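Local atomic coordinates of purine nucleoside phosphorylase (Caulobacter vibrioides, PDB entry 1XFJ), a protein that probably phosphorolyses purine nucleosides such as inosine and S-methyl-5'-thioadenosine, and probably also deaminates adenosine. Residues P7-P12 with H22-R27; C114-L119 with L253-T258; S11-S16 with T160-P165. One frame throughout, in Å; residues are numbered along the deposited sequence.

Contact 1: residues P7-P12 with H22-R27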
ATOM      1  N   PRO A   7      -9.040   8.360 -11.896  1.00  5.11           N
ATOM      2  CA  PRO A   7      -8.450   7.177 -12.525  1.00  4.02           C
ATOM      3  C   PRO A   7      -8.012   6.220 -11.421  1.00  5.61           C
ATOM      4  O   PRO A   7      -7.514   6.651 -10.376  1.00  4.66           O
ATOM      5  CB  PRO A   7      -7.254   7.746 -13.282  1.00  6.16           C
ATOM      6  CG  PRO A   7      -7.711   9.132 -13.635  1.00  5.86           C
ATOM      7  CD  PRO A   7      -8.347   9.584 -12.338  1.00  6.03           C
ATOM      8  N   THR A   8      -8.198   4.926 -11.637  1.00  5.69           N
ATOM      9  CA  THR A   8      -7.802   3.957 -10.628  1.00  5.65           C
ATOM     10  C   THR A   8      -7.308   2.671 -11.247  1.00  4.99           C
ATOM     11  O   THR A   8      -7.579   2.376 -12.411  1.00  5.70           O
ATOM     12  CB  THR A   8      -8.980   3.573  -9.698  1.00  7.08           C
ATOM     13  OG1 THR A   8      -9.994   2.908 -10.464  1.00  9.75           O
ATOM     14  CG2 THR A   8      -9.580   4.807  -9.037  1.00  8.59           C
ATOM     15  N   VAL A   9      -6.557   1.919 -10.454  1.00  5.25           N
ATOM     16  CA  VAL A   9      -6.078   0.617 -10.871  1.00  5.01           C
ATOM     17  C   VAL A   9      -6.888  -0.320  -9.994  1.00  6.35           C
ATOM     18  O   VAL A   9      -6.873  -0.203  -8.771  1.00  6.63           O
ATOM     19  CB  VAL A   9      -4.582   0.409 -10.566  1.00  5.06           C
ATOM     20  CG1 VAL A   9      -4.206  -1.045 -10.810  1.00  7.16           C
ATOM     21  CG2 VAL A   9      -3.739   1.323 -11.443  1.00  5.79           C
ATOM     22  N   GLN A  10      -7.628  -1.227 -10.613  1.00  6.16           N
ATOM     23  CA  GLN A  10      -8.419  -2.167  -9.841  1.00  7.29           C
ATOM     24  C   GLN A  10      -8.028  -3.584 -10.189  1.00  6.95           C
ATOM     25  O   GLN A  10      -7.525  -3.848 -11.281  1.00  5.78           O
ATOM     26  CB  GLN A  10      -9.905  -1.953 -10.100  1.00  9.63           C
ATOM     27  CG  GLN A  10     -10.452  -0.696  -9.464  1.00 14.48           C
ATOM     28  CD  GLN A  10     -11.942  -0.577  -9.649  1.00 15.91           C
ATOM     29  OE1 GLN A  10     -12.433  -0.522 -10.777  1.00 19.88           O
ATOM     30  NE2 GLN A  10     -12.676  -0.542  -8.546  1.00 16.29           N
ATOM     31  N   SER A  11      -8.258  -4.487  -9.242  1.00  5.78           N
ATOM     32  CA  SER A  11      -7.931  -5.895  -9.405  1.00  5.40           C
ATOM     33  C   SER A  11      -9.162  -6.763  -9.628  1.00  6.49           C
ATOM     34  O   SER A  11     -10.186  -6.592  -8.964  1.00  6.01           O
ATOM     35  CB  SER A  11      -7.195  -6.405  -8.167  1.00  7.79           C
ATOM     36  OG  SER A  11      -7.168  -7.821  -8.156  1.00  6.96           O
ATOM     37  N   PRO A  12      -9.077  -7.711 -10.575  1.00  6.48           N
ATOM     38  CA  PRO A  12     -10.209  -8.598 -10.851  1.00  6.94           C
ATOM     39  C   PRO A  12     -10.572  -9.421  -9.616  1.00  6.66           C
ATOM     40  O   PRO A  12     -11.717  -9.841  -9.451  1.00  8.68           O
ATOM     41  CB  PRO A  12      -9.689  -9.468 -11.994  1.00  6.91           C
ATOM     42  CG  PRO A  12      -8.800  -8.535 -12.736  1.00  9.76           C
ATOM     43  CD  PRO A  12      -8.044  -7.841 -11.618  1.00  7.72           C
ATOM     44  N   HIS A  22     -12.824  -0.939  -3.678  1.00  4.46           N
ATOM     45  CA  HIS A  22     -11.378  -0.838  -3.514  1.00  4.16           C
ATOM     46  C   HIS A  22     -10.783  -0.048  -4.662  1.00  5.53           C
ATOM     47  O   HIS A  22     -11.413   0.118  -5.705  1.00  5.45           O
ATOM     48  CB  HIS A  22     -10.748  -2.224  -3.550  1.00  3.73           C
ATOM     49  CG  HIS A  22     -10.610  -2.772  -4.935  1.00  5.23           C
ATOM     50  ND1 HIS A  22      -9.396  -2.862  -5.583  1.00  5.30           N
ATOM     51  CD2 HIS A  22     -11.541  -3.205  -5.818  1.00  3.07           C
ATOM     52  CE1 HIS A  22      -9.587  -3.326  -6.806  1.00  6.24           C
ATOM     53  NE2 HIS A  22     -10.879  -3.542  -6.974  1.00  9.06           N
ATOM     54  N   ALA A  23      -9.546   0.400  -4.477  1.00  4.62           N
ATOM     55  CA  ALA A  23      -8.864   1.142  -5.519  1.00  3.76           C
ATOM     56  C   ALA A  23      -7.430   1.467  -5.162  1.00  3.05           C
ATOM     57  O   ALA A  23      -7.116   1.785  -4.017  1.00  3.02           O
ATOM     58  CB  ALA A  23      -9.611   2.432  -5.825  1.00  6.22           C
ATOM     59  N   PHE A  24      -6.564   1.351  -6.161  1.00  3.54           N
ATOM     60  CA  PHE A  24      -5.159   1.705  -6.027  1.00  3.45           C
ATOM     61  C   PHE A  24      -5.140   2.979  -6.868  1.00  3.13           C
ATOM     62  O   PHE A  24      -5.230   2.924  -8.093  1.00  3.50           O
ATOM     63  CB  PHE A  24      -4.265   0.633  -6.656  1.00  3.06           C
ATOM     64  CG  PHE A  24      -4.296  -0.684  -5.931  1.00  3.04           C
ATOM     65  CD1 PHE A  24      -3.642  -0.840  -4.712  1.00  3.07           C
ATOM     66  CD2 PHE A  24      -4.996  -1.766  -6.459  1.00  3.06           C
ATOM     67  CE1 PHE A  24      -3.683  -2.061  -4.027  1.00  3.39           C
ATOM     68  CE2 PHE A  24      -5.045  -2.987  -5.786  1.00  4.96           C
ATOM     69  CZ  PHE A  24      -4.386  -3.135  -4.566  1.00  4.10           C
ATOM     70  N   PHE A  25      -5.055   4.128  -6.210  1.00  3.13           N
ATOM     71  CA  PHE A  25      -5.075   5.389  -6.930  1.00  3.64           C
ATOM     72  C   PHE A  25      -3.772   5.731  -7.631  1.00  3.13           C
ATOM     73  O   PHE A  25      -2.714   5.173  -7.324  1.00  3.10           O
ATOM     74  CB  PHE A  25      -5.492   6.513  -5.977  1.00  3.02           C
ATOM     75  CG  PHE A  25      -6.920   6.404  -5.529  1.00  3.04           C
ATOM     76  CD1 PHE A  25      -7.948   6.861  -6.347  1.00  3.52           C
ATOM     77  CD2 PHE A  25      -7.242   5.760  -4.336  1.00  4.87           C
ATOM     78  CE1 PHE A  25      -9.283   6.675  -5.989  1.00  3.89           C
ATOM     79  CE2 PHE A  25      -8.574   5.567  -3.965  1.00  3.59           C
ATOM     80  CZ  PHE A  25      -9.599   6.025  -4.796  1.00  4.15           C
ATOM     81  N   THR A  26      -3.871   6.642  -8.595  1.00  3.41           N
ATOM     82  CA  THR A  26      -2.715   7.093  -9.351  1.00  3.58           C
ATOM     83  C   THR A  26      -2.395   8.520  -8.916  1.00  4.19           C
ATOM     84  O   THR A  26      -2.969   9.029  -7.947  1.00  4.22           O
ATOM     85  CB  THR A  26      -2.983   7.079 -10.878  1.00  3.84           C
ATOM     86  OG1 THR A  26      -3.888   8.136 -11.220  1.00  3.85           O
ATOM     87  CG2 THR A  26      -3.588   5.743 -11.302  1.00  4.92           C
ATOM     88  N   ARG A  27      -1.480   9.162  -9.631  1.00  3.15           N
ATOM     89  CA  ARG A  27      -1.090  10.528  -9.315  1.00  3.05           C
ATOM     90  C   ARG A  27      -2.051  11.522  -9.965  1.00  3.11           C
ATOM     91  O   ARG A  27      -2.011  12.714  -9.671  1.00  3.87           O
ATOM     92  CB  ARG A  27       0.331  10.796  -9.819  1.00  3.18           C
ATOM     93  CG  ARG A  27       0.449  10.810 -11.335  1.00  5.13           C
ATOM     94  CD  ARG A  27       1.875  11.090 -11.767  1.00  4.19           C
ATOM     95  NE  ARG A  27       2.368  12.352 -11.221  1.00  5.04           N
ATOM     96  CZ  ARG A  27       3.643  12.723 -11.247  1.00  5.35           C
ATOM     97  NH1 ARG A  27       4.551  11.927 -11.796  1.00  5.68           N
ATOM     98  NH2 ARG A  27       4.013  13.882 -10.716  1.00  4.92           N
TER
HETATM   99  O   HOH W   1      -5.877   8.528  -9.484  1.00  6.47           O

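Contact 2: residues C114-L119 with L253-T258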
ATOM      1  N   CYS A 114       6.787   1.732  -2.162  1.00  4.51           N
ATOM      2  CA  CYS A 114       6.510   0.626  -1.259  1.00  5.61           C
ATOM      3  C   CYS A 114       5.226  -0.047  -1.716  1.00  5.29           C
ATOM      4  O   CYS A 114       4.432   0.548  -2.441  1.00  4.93           O
ATOM      5  CB  CYS A 114       6.412   1.124   0.183  1.00  8.69           C
ATOM      6  SG  CYS A 114       8.035   1.636   0.794  1.00 11.34           S
ATOM      7  N   ALA A 115       5.022  -1.289  -1.296  1.00  3.83           N
ATOM      8  CA  ALA A 115       3.855  -2.044  -1.735  1.00  3.65           C
ATOM      9  C   ALA A 115       2.598  -1.942  -0.889  1.00  3.12           C
ATOM     10  O   ALA A 115       2.592  -2.325   0.283  1.00  3.09           O
ATOM     11  CB  ALA A 115       4.238  -3.510  -1.893  1.00  4.61           C
ATOM     12  N   PRO A 116       1.510  -1.410  -1.473  1.00  3.07           N
ATOM     13  CA  PRO A 116       0.266  -1.305  -0.711  1.00  3.05           C
ATOM     14  C   PRO A 116      -0.444  -2.647  -0.875  1.00  3.04           C
ATOM     15  O   PRO A 116      -0.363  -3.267  -1.936  1.00  3.29           O
ATOM     16  CB  PRO A 116      -0.470  -0.168  -1.412  1.00  3.87           C
ATOM     17  CG  PRO A 116      -0.080  -0.365  -2.844  1.00  3.84           C
ATOM     18  CD  PRO A 116       1.409  -0.691  -2.758  1.00  3.54           C
ATOM     19  N   VAL A 117      -1.119  -3.104   0.169  1.00  3.22           N
ATOM     20  CA  VAL A 117      -1.827  -4.373   0.094  1.00  3.81           C
ATOM     21  C   VAL A 117      -3.254  -4.219   0.587  1.00  4.24           C
ATOM     22  O   VAL A 117      -3.490  -3.707   1.678  1.00  4.17           O
ATOM     23  CB  VAL A 117      -1.130  -5.465   0.940  1.00  3.08           C
ATOM     24  CG1 VAL A 117      -1.802  -6.811   0.705  1.00  3.07           C
ATOM     25  CG2 VAL A 117       0.348  -5.538   0.584  1.00  3.15           C
ATOM     26  N   LEU A 118      -4.204  -4.657  -0.231  1.00  4.74           N
ATOM     27  CA  LEU A 118      -5.611  -4.590   0.135  1.00  3.87           C
ATOM     28  C   LEU A 118      -6.077  -6.022   0.361  1.00  4.51           C
ATOM     29  O   LEU A 118      -5.869  -6.892  -0.489  1.00  3.05           O
ATOM     30  CB  LEU A 118      -6.419  -3.932  -0.983  1.00  3.83           C
ATOM     31  CG  LEU A 118      -5.990  -2.504  -1.334  1.00  4.12           C
ATOM     32  CD1 LEU A 118      -6.878  -1.959  -2.449  1.00  5.54           C
ATOM     33  CD2 LEU A 118      -6.079  -1.621  -0.099  1.00  3.95           C
ATOM     34  N   LEU A 119      -6.693  -6.263   1.514  1.00  3.07           N
ATOM     35  CA  LEU A 119      -7.166  -7.596   1.857  1.00  3.37           C
ATOM     36  C   LEU A 119      -8.625  -7.579   2.265  1.00  3.04           C
ATOM     37  O   LEU A 119      -9.142  -6.558   2.716  1.00  3.32           O
ATOM     38  CB  LEU A 119      -6.354  -8.175   3.018  1.00  4.47           C
ATOM     39  CG  LEU A 119      -4.835  -8.212   2.892  1.00  5.35           C
ATOM     40  CD1 LEU A 119      -4.256  -6.917   3.435  1.00  5.31           C
ATOM     41  CD2 LEU A 119      -4.290  -9.396   3.684  1.00  6.10           C
ATOM     42  N   LEU A 253       0.887   8.132  -3.061  1.00  3.27           N
ATOM     43  CA  LEU A 253      -0.283   7.502  -3.663  1.00  3.68           C
ATOM     44  C   LEU A 253      -1.100   6.805  -2.587  1.00  4.07           C
ATOM     45  O   LEU A 253      -0.544   6.210  -1.670  1.00  6.34           O
ATOM     46  CB  LEU A 253       0.154   6.448  -4.671  1.00  3.17           C
ATOM     47  CG  LEU A 253       1.054   6.910  -5.808  1.00  3.01           C
ATOM     48  CD1 LEU A 253       1.755   5.700  -6.426  1.00  4.90           C
ATOM     49  CD2 LEU A 253       0.208   7.644  -6.839  1.00  3.62           C
ATOM     50  N   LEU A 254      -2.420   6.859  -2.712  1.00  3.21           N
ATOM     51  CA  LEU A 254      -3.273   6.193  -1.742  1.00  3.03           C
ATOM     52  C   LEU A 254      -3.853   4.924  -2.350  1.00  3.51           C
ATOM     53  O   LEU A 254      -4.103   4.859  -3.549  1.00  4.75           O
ATOM     54  CB  LEU A 254      -4.426   7.101  -1.313  1.00  6.15           C
ATOM     55  CG  LEU A 254      -5.220   6.549  -0.122  1.00  9.62           C
ATOM     56  CD1 LEU A 254      -4.373   6.674   1.130  1.00  8.85           C
ATOM     57  CD2 LEU A 254      -6.522   7.304   0.055  1.00 11.17           C
ATOM     58  N   SER A 255      -4.040   3.910  -1.513  1.00  3.29           N
ATOM     59  CA  SER A 255      -4.643   2.649  -1.926  1.00  3.21           C
ATOM     60  C   SER A 255      -5.621   2.398  -0.795  1.00  3.13           C
ATOM     61  O   SER A 255      -5.248   2.499   0.370  1.00  3.35           O
ATOM     62  CB  SER A 255      -3.605   1.531  -1.998  1.00  3.19           C
ATOM     63  OG  SER A 255      -2.653   1.789  -3.015  1.00  3.63           O
ATOM     64  N   ALA A 256      -6.872   2.096  -1.115  1.00  3.13           N
ATOM     65  CA  ALA A 256      -7.844   1.901  -0.047  1.00  3.84           C
ATOM     66  C   ALA A 256      -8.955   0.926  -0.379  1.00  3.99           C
ATOM     67  O   ALA A 256      -9.199   0.601  -1.540  1.00  4.85           O
ATOM     68  CB  ALA A 256      -8.441   3.249   0.351  1.00  3.38           C
ATOM     69  N   ILE A 257      -9.634   0.472   0.666  1.00  3.89           N
ATOM     70  CA  ILE A 257     -10.719  -0.477   0.510  1.00  3.57           C
ATOM     71  C   ILE A 257     -11.746  -0.197   1.600  1.00  4.93           C
ATOM     72  O   ILE A 257     -11.401   0.289   2.678  1.00  4.54           O
ATOM     73  CB  ILE A 257     -10.181  -1.929   0.612  1.00  3.68           C
ATOM     74  CG1 ILE A 257     -11.304  -2.929   0.337  1.00  3.59           C
ATOM     75  CG2 ILE A 257      -9.548  -2.161   1.984  1.00  3.78           C
ATOM     76  CD1 ILE A 257     -10.795  -4.354   0.126  1.00  4.76           C
ATOM     77  N   THR A 258     -13.007  -0.488   1.319  1.00  3.69           N
ATOM     78  CA  THR A 258     -14.052  -0.223   2.296  1.00  3.90           C
ATOM     79  C   THR A 258     -15.232  -1.171   2.169  1.00  4.63           C
ATOM     80  O   THR A 258     -15.501  -1.713   1.095  1.00  4.40           O
ATOM     81  CB  THR A 258     -14.592   1.214   2.135  1.00  5.86           C
ATOM     82  OG1 THR A 258     -15.567   1.484   3.149  1.00  6.57           O
ATOM     83  CG2 THR A 258     -15.244   1.383   0.768  1.00  4.58           C
TER

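Contact 3: residues S11-S16 with T160-P165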
ATOM      1  N   SER A  11      -8.258  -4.487  -9.242  1.00  5.78           N
ATOM      2  CA  SER A  11      -7.931  -5.895  -9.405  1.00  5.40           C
ATOM      3  C   SER A  11      -9.162  -6.763  -9.628  1.00  6.49           C
ATOM      4  O   SER A  11     -10.186  -6.592  -8.964  1.00  6.01           O
ATOM      5  CB  SER A  11      -7.195  -6.405  -8.167  1.00  7.79           C
ATOM      6  OG  SER A  11      -7.168  -7.821  -8.156  1.00  6.96           O
ATOM      7  N   PRO A  12      -9.077  -7.711 -10.575  1.00  6.48           N
ATOM      8  CA  PRO A  12     -10.209  -8.598 -10.851  1.00  6.94           C
ATOM      9  C   PRO A  12     -10.572  -9.421  -9.616  1.00  6.66           C
ATOM     10  O   PRO A  12     -11.717  -9.841  -9.451  1.00  8.68           O
ATOM     11  CB  PRO A  12      -9.689  -9.468 -11.994  1.00  6.91           C
ATOM     12  CG  PRO A  12      -8.800  -8.535 -12.736  1.00  9.76           C
ATOM     13  CD  PRO A  12      -8.044  -7.841 -11.618  1.00  7.72           C
ATOM     14  N   LEU A  13      -9.591  -9.638  -8.743  1.00  6.81           N
ATOM     15  CA  LEU A  13      -9.811 -10.416  -7.529  1.00  7.07           C
ATOM     16  C   LEU A  13     -10.648  -9.704  -6.480  1.00  8.03           C
ATOM     17  O   LEU A  13     -11.145 -10.338  -5.550  1.00  9.27           O
ATOM     18  CB  LEU A  13      -8.476 -10.825  -6.905  1.00  9.46           C
ATOM     19  CG  LEU A  13      -7.790 -12.045  -7.519  1.00 11.79           C
ATOM     20  CD1 LEU A  13      -7.613 -11.828  -9.000  1.00 14.30           C
ATOM     21  CD2 LEU A  13      -6.457 -12.293  -6.834  1.00 10.68           C
ATOM     22  N   LEU A  14     -10.811  -8.393  -6.626  1.00  5.86           N
ATOM     23  CA  LEU A  14     -11.587  -7.625  -5.657  1.00  6.70           C
ATOM     24  C   LEU A  14     -12.804  -6.934  -6.265  1.00  6.82           C
ATOM     25  O   LEU A  14     -13.795  -6.701  -5.577  1.00  7.80           O
ATOM     26  CB  LEU A  14     -10.696  -6.567  -4.997  1.00  5.03           C
ATOM     27  CG  LEU A  14      -9.462  -7.067  -4.239  1.00  4.22           C
ATOM     28  CD1 LEU A  14      -8.580  -5.887  -3.840  1.00  6.77           C
ATOM     29  CD2 LEU A  14      -9.898  -7.847  -3.011  1.00  5.32           C
ATOM     30  N   SER A  15     -12.721  -6.613  -7.552  1.00  7.86           N
ATOM     31  CA  SER A  15     -13.797  -5.909  -8.249  1.00  9.59           C
ATOM     32  C   SER A  15     -15.130  -6.650  -8.311  1.00 11.18           C
ATOM     33  O   SER A  15     -16.179  -6.029  -8.473  1.00 12.24           O
ATOM     34  CB  SER A  15     -13.348  -5.559  -9.667  1.00 10.54           C
ATOM     35  OG  SER A  15     -13.059  -6.732 -10.402  1.00 17.60           O
ATOM     36  N   SER A  16     -15.093  -7.971  -8.180  1.00 10.78           N
ATOM     37  CA  SER A  16     -16.312  -8.772  -8.235  1.00 13.75           C
ATOM     38  C   SER A  16     -17.037  -8.876  -6.891  1.00 12.85           C
ATOM     39  O   SER A  16     -18.165  -9.364  -6.828  1.00 12.21           O
ATOM     40  CB  SER A  16     -15.982 -10.178  -8.741  1.00 15.57           C
ATOM     41  OG  SER A  16     -15.013 -10.796  -7.911  1.00 19.99           O
ATOM     42  N   THR A 160      -8.668 -12.699   0.610  1.00  7.12           N
ATOM     43  CA  THR A 160      -8.114 -12.386  -0.703  1.00  5.48           C
ATOM     44  C   THR A 160      -7.199 -11.188  -0.453  1.00  4.64           C
ATOM     45  O   THR A 160      -7.578 -10.242   0.247  1.00  4.98           O
ATOM     46  CB  THR A 160      -9.213 -11.995  -1.723  1.00  5.74           C
ATOM     47  OG1 THR A 160      -9.994 -13.149  -2.051  1.00  4.96           O
ATOM     48  CG2 THR A 160      -8.593 -11.441  -3.003  1.00  4.01           C
ATOM     49  N   GLY A 161      -5.991 -11.242  -1.002  1.00  3.95           N
ATOM     50  CA  GLY A 161      -5.041 -10.159  -0.816  1.00  4.64           C
ATOM     51  C   GLY A 161      -4.402  -9.755  -2.128  1.00  3.18           C
ATOM     52  O   GLY A 161      -3.915 -10.603  -2.878  1.00  4.27           O
ATOM     53  N   VAL A 162      -4.398  -8.457  -2.406  1.00  3.08           N
ATOM     54  CA  VAL A 162      -3.832  -7.952  -3.647  1.00  3.08           C
ATOM     55  C   VAL A 162      -2.775  -6.888  -3.414  1.00  3.83           C
ATOM     56  O   VAL A 162      -2.975  -5.960  -2.628  1.00  3.65           O
ATOM     57  CB  VAL A 162      -4.932  -7.349  -4.546  1.00  3.05           C
ATOM     58  CG1 VAL A 162      -4.315  -6.768  -5.813  1.00  3.13           C
ATOM     59  CG2 VAL A 162      -5.960  -8.413  -4.883  1.00  3.42           C
ATOM     60  N   VAL A 163      -1.650  -7.032  -4.106  1.00  3.27           N
ATOM     61  CA  VAL A 163      -0.555  -6.075  -4.003  1.00  3.08           C
ATOM     62  C   VAL A 163      -0.764  -5.043  -5.106  1.00  3.88           C
ATOM     63  O   VAL A 163      -0.989  -5.402  -6.258  1.00  3.37           O
ATOM     64  CB  VAL A 163       0.805  -6.778  -4.196  1.00  3.13           C
ATOM     65  CG1 VAL A 163       1.943  -5.791  -3.975  1.00  3.65           C
ATOM     66  CG2 VAL A 163       0.918  -7.947  -3.222  1.00  3.04           C
ATOM     67  N   GLY A 164      -0.689  -3.761  -4.757  1.00  3.96           N
ATOM     68  CA  GLY A 164      -0.905  -2.727  -5.751  1.00  3.17           C
ATOM     69  C   GLY A 164       0.346  -2.218  -6.436  1.00  3.59           C
ATOM     70  O   GLY A 164       1.396  -2.867  -6.395  1.00  3.12           O
ATOM     71  N   PRO A 165       0.258  -1.051  -7.091  1.00  3.50           N
ATOM     72  CA  PRO A 165       1.411  -0.472  -7.782  1.00  3.13           C
ATOM     73  C   PRO A 165       2.537  -0.264  -6.777  1.00  3.65           C
ATOM     74  O   PRO A 165       2.299   0.155  -5.647  1.00  5.21           O
ATOM     75  CB  PRO A 165       0.870   0.855  -8.314  1.00  3.99           C
ATOM     76  CG  PRO A 165      -0.605   0.593  -8.476  1.00  3.08           C
ATOM     77  CD  PRO A 165      -0.924  -0.182  -7.219  1.00  3.02           C
TER
HETATM   78  O   HOH W   2     -11.145 -12.857  -4.399  1.00 20.17           O

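Contact 1: residues P7-P12 with H22-R27
Gln10 leaves its backbone with CG beside the N (chi1 -73°) and runs extended, while His22 holds CG between its own N and carbonyl carbon (chi1 78°). The two side chains cross obliquely, CB and CG of Gln10 packing on CE1 and NE2 of the imidazole, and the amide plane and the ring plane are 23° apart. Gln10 NE2 donates to His22 O at 3.2 Å, whereas the backbone N of Ser11 lies in the ring plane, 3.0 Å from His22 CE1. Val9 and Phe24 form an antiparallel hydrogen-bonded pair, Val9 N to Phe24 O at 2.9 Å and Phe24 N to Val9 O at 3.1 Å. Their side chains share one face of the sheet, Val9 CB 3.9 Å from Phe24 CB. Thr8 CG2 packs on Phe25 CE1 at 3.6 Å. Where the strands part, a water donates to Pro7 O and accepts from Thr26 N and OG1; Thr26 OG1 is also hydrogen-bonded to Gln28 N. Strand 8-9 is thus a short edge strand on 20-25, whose other side pairs with 253-259; Trp62 of helix 49-62 covers Thr8 and Gln10, and the side chain of Phe24 touches Pro116 and Leu118 of strand 115-121.

Contact 2: residues C114-L119 with L253-T258
This is face-to-face packing between two beta-sheets: strand 115-119 belongs to the six-stranded mixed sheet, strand 253-258 to the five-stranded one, and in the buried centre of the alpha-beta-beta-alpha fold side chains from each strand reach across to the side chains and backbone of the other. No hydrogen bond joins the segments. The axes of these two segments run nearly parallel, 8° apart, and approach to 7.2 Å. At one end Ser255 sets its hydroxyl beside its own backbone N (chi1 -65°), and OG rests against the Pro116 ring, 3.3 Å from CB and 3.4 Å from CG. Ser255 CB lies behind it, 3.6 Å from Pro116 CB. Two residues on, Leu118 reaches across from strand 115-119 and spreads its methyls over the backbone at Ala256: CD1 comes within 3.6 Å of Ala256 O, while CD2 sits over the peptide, 3.9 Å from Ala256 N, and also meets Ile257 CG2 at 4.1 Å. Ile257 answers with an extended side chain, CG1 anti to the backbone N (chi1 -176°), and its CD1 touches Leu119 O at 3.8 Å. Leu118 thus lies over the backbone between Ser255 and Ile257, and van der Waals packing makes the contact. Around it, Phe24 of strand 20-25 borders both Leu118 and Ser255, while Ala129 and Val127 of strand 126-132 border Leu118 and Ile257 respectively. On the outer face of strand 115-121, Ala115, Val117 and Leu119 turn to helix 206-216.

Contact 3: residues S11-S16 with T160-P165
Ser11 O takes two backbone bonds, from Leu14 N at 3.0 Å and Ser15 N at 2.9 Å, and so starts the short helical turn 12-15 that lies against Thr160 and Val162 of strand 160-163. Ser11 is the N-cap: its OG, anti to the backbone N (chi1 165°), accepts from Leu13 N at 3.1 Å and also bonds to Glu223 of the adjoining strand 221-224. The same side chain touches Val162, whose CG2 stands 3.5 Å from OG while its CG1 packs on Ser11 CB. The side chain of Leu14, which also touches His22 and Leu118, runs alongside Val162 and Thr160 but points the other way, one branch to each: CD1 meets Val162 CG2 and CD2 meets Thr160 CG2, each at 3.8 Å. Leu13 adds its CB, touching both of these gamma methyls. Thr160 and Val162, alternate residues of the strand, both point toward the turn, and Val162 also meets Phe24 of strand 20-25. At the Thr160 end a water ties the pieces together, donating to Leu13 O at 2.8 Å and lying 2.6 Å from Thr160 OG1.

Contacts 1, 2 and 3 cluster closely, their centres 9 to 10 Å apart. Contact 1 is edge pairing in the five-stranded sheet, where strand 20-25 is bonded to strand 253-259 of contact 2. Contact 2 packs the two main sheets together, and contact 3 sets a helical turn on a strand of the six-stranded sheet, in which 115-121 and 160-163 are neighbours. Through the shared Ser11 and Pro12, the N-terminal chain goes from an edge strand of one sheet to a turn packed on the other. Contact 1 closes before contact 2 opens, whereas contacts 2 and 3 alternate along the chain. Strand 8-9 near the N-terminus and strand 253-259 near the C-terminus lie in the same five-stranded sheet.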